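Local structure of 16S rRNA (guanine(1405)-N(7))-methyltransferase (Klebsiella pneumoniae, 6PI9) at residues Arg28-Phe31 with Met32-Pro36; Ala198-Leu201 with Ala202-Ala206. The protein probably methylates N7 of guanine 1405 in 16S rRNA, using S-adenosyl-L-methionine as methyl donor, and so confers resistance to various aminoglycosides. All blocks are in the same frame, centred on the assembly; numbering follows the deposited sequence.

Contact 1. Residues Arg28-Phe31 with Met32-Pro36; sequences RRVF and MELLP
Arg29 and Glu33 come side by side through their torsions: CG of Arg29 lies anti to its backbone nitrogen (chi1 178°) and the chain bends at chi3 (52°), while CG of Glu33 sits beside its own nitrogen and the chain runs extended beyond it. The result is an i to i+4 salt bridge on the last turns of helix 24-34, in the N-terminal helical part of the protein. Arg29 NH1 reaches Glu33 OE2 at 3.3 Å, with the oxygen in the guanidinium plane but the nitrogen lifted out of the carboxylate plane, and the two flat groups are turned 52° apart. A water adds a second path: it lies 2.6 Å from Glu33 OE1 and takes a weak bond from Arg29 NH1. The other end of the guanidinium, NH2, forms a salt bridge with Asp167. Asp167 belongs to the S-adenosyl-L-homocysteine site, so Arg29 is a second-shell residue there and Glu33 lies one step further out, consistent with steadying the guanidinium. On the buried side Val30 CG1 and Leu34 CD1 meet at 4.0 Å; the two side chains lie side by side, both touching helix 41-57. The Phe31 ring is packed against helix 4-14, and Leu35 CD1 approaches its CZ obliquely at 4.1 Å. Met32 SD makes a Met-aromatic contact at the edge of that ring. Along the backbone the helical bonds persist to Leu35, whose N meets Phe31 O at 2.8 Å; the same oxygen receives a weak bond from Leu34 N at 3.1 Å.

Contact 2. Residues Ala198-Leu201 with Ala202-Ala206; sequences AELL and ASLRA
Leu200 O is gripped by two backbone donors from the residues that follow: Ser203 N, an i to i+3 bond, and Leu204 N, i to i+4, each at 3.2 Å from the oxygen. They approach differently. Leu204 N lies nearly in line with the carbonyl bond, whereas Ser203 N stands well above the carbonyl plane, 64° out of it. Just before, Ala202 N bonds to Ala198 O at 3.1 Å, the regular i to i+4 spacing. Between these, Glu199 O receives the side-chain hydroxyl of Ser203: with OG set beside its own backbone nitrogen (chi1 -63°), the group folds back along the helix and donates to that oxygen at 3.2 Å. The whole arrangement is the C-terminal end of helix 196-203, where the chain leaves the helix through a loop leading to strand 208-214 of the Rossmann-like methyltransferase sheet. Leu204 has already left helical backbone angles, with psi at 139°, yet its side chain stays on the inner side of the helix. There it crosses Leu200: CD2 of Leu204 touches CD1 of Leu200 at 3.9 Å, and CD1 of Leu204 approaches CG of Leu200 at 4.1 Å. Both leucines, together with Leu201, rest on Leu182 of strand 179-183, and Leu200 also packs near Leu168 of the S-adenosyl-L-homocysteine site. Leu201 turns further round, to Phe233 and Ile236 of helix 225-236. Arg259 NH2 donates to Leu201 O, giving this carbonyl of the last turn a side-chain partner.

Both contacts are the closing turns of short helices and are partly buried, each with apolar side chains buried (Val30, Phe31 and Leu34 in contact 1; Leu200, Leu201 and Leu204 in contact 2), but they serve different parts of the fold. Contact 1 belongs to the N-terminal helices and packs against helices 4-14 and 41-57; contact 2 lies against the central sheet and helix 225-236. Their centres lie about 26 Å apart, and they do not touch. In contact 1 Arg29 joins its helix to the cofactor site through Asp167, whereas contact 2 approaches it by apolar packing near Leu168, and the bonds between its two segments are made by backbone groups and one serine hydroxyl.

Contact 1. Residues Arg28-Phe31 with Met32-Pro36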
# COMPACT_ATOMS: atom_id res chain seq x y z
N ARG A 28 20.07 -1.38 6.03
CA ARG A 28 20.98 -2.45 6.42
C ARG A 28 20.31 -3.45 7.39
O ARG A 28 20.45 -4.67 7.24
CB ARG A 28 22.23 -1.79 7.03
CG ARG A 28 23.39 -2.66 7.21
CD ARG A 28 24.62 -1.81 7.72
NE ARG A 28 25.20 -0.91 6.72
CZ ARG A 28 25.08 0.42 6.74
NH1 ARG A 28 24.37 1.02 7.72
NH2 ARG A 28 25.67 1.15 5.80
N ARG A 29 19.60 -2.94 8.41
CA ARG A 29 18.91 -3.84 9.35
C ARG A 29 17.93 -4.76 8.63
O ARG A 29 17.91 -5.99 8.86
CB ARG A 29 18.18 -3.02 10.43
CG ARG A 29 17.40 -3.88 11.41
CD ARG A 29 16.53 -3.08 12.43
NE ARG A 29 15.63 -2.08 11.83
CZ ARG A 29 14.47 -2.35 11.23
NH1 ARG A 29 14.02 -3.61 11.17
NH2 ARG A 29 13.72 -1.36 10.73
N VAL A 30 17.11 -4.20 7.74
CA VAL A 30 16.13 -5.03 7.02
C VAL A 30 16.84 -6.07 6.19
O VAL A 30 16.47 -7.26 6.15
CB VAL A 30 15.23 -4.11 6.16
CG1 VAL A 30 14.43 -4.87 5.10
CG2 VAL A 30 14.27 -3.35 7.08
N PHE A 31 17.90 -5.65 5.50
CA PHE A 31 18.57 -6.62 4.65
C PHE A 31 19.21 -7.73 5.48
O PHE A 31 19.18 -8.92 5.10
CB PHE A 31 19.59 -5.89 3.77
CG PHE A 31 20.41 -6.81 2.87
CD1 PHE A 31 19.90 -7.29 1.66
CD2 PHE A 31 21.66 -7.22 3.28
CE1 PHE A 31 20.66 -8.13 0.86
CE2 PHE A 31 22.41 -8.08 2.50
CZ PHE A 31 21.93 -8.51 1.29
N MET A 32 19.86 -7.38 6.59
CA MET A 32 20.52 -8.41 7.39
C MET A 32 19.52 -9.36 8.06
O MET A 32 19.84 -10.54 8.31
CB MET A 32 21.42 -7.77 8.46
CG MET A 32 22.59 -7.01 7.88
SD MET A 32 23.63 -7.92 6.73
CE MET A 32 24.35 -9.16 7.81
N GLU A 33 18.31 -8.89 8.38
CA GLU A 33 17.28 -9.79 8.89
C GLU A 33 16.86 -10.80 7.82
O GLU A 33 16.56 -11.96 8.13
CB GLU A 33 16.07 -8.98 9.36
CG GLU A 33 16.33 -8.22 10.62
CD GLU A 33 15.15 -7.31 11.02
OE1 GLU A 33 14.11 -7.38 10.33
OE2 GLU A 33 15.30 -6.53 12.01
N LEU A 34 16.89 -10.40 6.55
CA LEU A 34 16.42 -11.28 5.48
C LEU A 34 17.52 -12.15 4.90
O LEU A 34 17.25 -13.27 4.40
CB LEU A 34 15.78 -10.45 4.36
CG LEU A 34 14.50 -9.74 4.84
CD1 LEU A 34 14.08 -8.63 3.87
CD2 LEU A 34 13.38 -10.76 5.00
N LEU A 35 18.75 -11.65 4.99
CA LEU A 35 19.88 -12.36 4.39
C LEU A 35 19.98 -13.80 4.81
O LEU A 35 20.43 -14.60 3.99
CB LEU A 35 21.20 -11.65 4.70
CG LEU A 35 22.43 -12.37 4.10
CD1 LEU A 35 22.40 -12.37 2.60
CD2 LEU A 35 23.64 -11.67 4.57
N PRO A 36 19.66 -14.24 6.02
CA PRO A 36 19.76 -15.70 6.28
C PRO A 36 18.60 -16.52 5.76
O PRO A 36 18.72 -17.76 5.77
CB PRO A 36 19.86 -15.79 7.81
CG PRO A 36 19.39 -14.45 8.31
CD PRO A 36 19.69 -13.45 7.26
O HOH W 1 11.94 -5.96 10.33

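Contact 2. Residues Ala198-Leu201 with Ala202-Ala206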
# COMPACT_ATOMS: atom_id res chain seq x y z
N ALA A 198 3.27 -3.19 21.66
CA ALA A 198 3.04 -3.12 23.10
C ALA A 198 4.26 -2.57 23.83
O ALA A 198 4.13 -1.89 24.87
CB ALA A 198 2.67 -4.52 23.62
N GLU A 199 5.46 -2.86 23.33
CA GLU A 199 6.66 -2.38 24.03
C GLU A 199 6.77 -0.86 23.88
O GLU A 199 7.10 -0.15 24.83
CB GLU A 199 7.87 -3.09 23.46
CG GLU A 199 9.15 -2.74 24.11
CD GLU A 199 10.28 -3.63 23.61
OE1 GLU A 199 11.34 -3.61 24.29
OE2 GLU A 199 10.11 -4.32 22.53
N LEU A 200 6.46 -0.36 22.69
CA LEU A 200 6.47 1.07 22.44
C LEU A 200 5.42 1.79 23.28
O LEU A 200 5.72 2.79 23.94
CB LEU A 200 6.26 1.34 20.95
CG LEU A 200 6.16 2.79 20.49
CD1 LEU A 200 7.47 3.51 20.85
CD2 LEU A 200 5.94 2.85 18.93
N LEU A 201 4.16 1.32 23.24
CA LEU A 201 3.11 1.98 24.02
C LEU A 201 3.45 2.04 25.51
O LEU A 201 3.21 3.05 26.17
CB LEU A 201 1.78 1.24 23.81
CG LEU A 201 1.14 1.29 22.42
CD1 LEU A 201 0.11 0.19 22.32
CD2 LEU A 201 0.46 2.64 22.10
N ALA A 202 4.00 0.94 26.06
CA ALA A 202 4.26 0.90 27.50
C ALA A 202 5.41 1.81 27.94
O ALA A 202 5.53 2.10 29.14
CB ALA A 202 4.56 -0.53 27.94
N SER A 203 6.26 2.25 27.02
CA SER A 203 7.48 2.96 27.38
C SER A 203 7.50 4.44 27.02
O SER A 203 8.38 5.18 27.53
CB SER A 203 8.71 2.30 26.73
OG SER A 203 8.90 0.97 27.19
N LEU A 204 6.60 4.90 26.15
CA LEU A 204 6.55 6.32 25.80
C LEU A 204 6.33 7.20 27.03
O LEU A 204 5.55 6.86 27.93
CB LEU A 204 5.45 6.56 24.76
CG LEU A 204 5.85 6.09 23.37
CD1 LEU A 204 4.63 6.12 22.43
CD2 LEU A 204 7.04 6.89 22.78
N ARG A 205 7.03 8.32 27.08
CA ARG A 205 6.95 9.19 28.26
C ARG A 205 5.98 10.33 28.01
O ARG A 205 6.32 11.50 28.19
CB ARG A 205 8.34 9.73 28.60
CG ARG A 205 9.34 8.67 29.04
CD ARG A 205 10.75 9.24 29.02
NE ARG A 205 11.74 8.33 29.59
CZ ARG A 205 13.06 8.54 29.58
NH1 ARG A 205 13.55 9.63 29.01
NH2 ARG A 205 13.88 7.66 30.14
N ALA A 206 4.77 10.02 27.53
CA ALA A 206 3.72 11.01 27.34
C ALA A 206 2.44 10.46 27.98
O ALA A 206 2.12 9.26 27.80
CB ALA A 206 3.47 11.33 25.86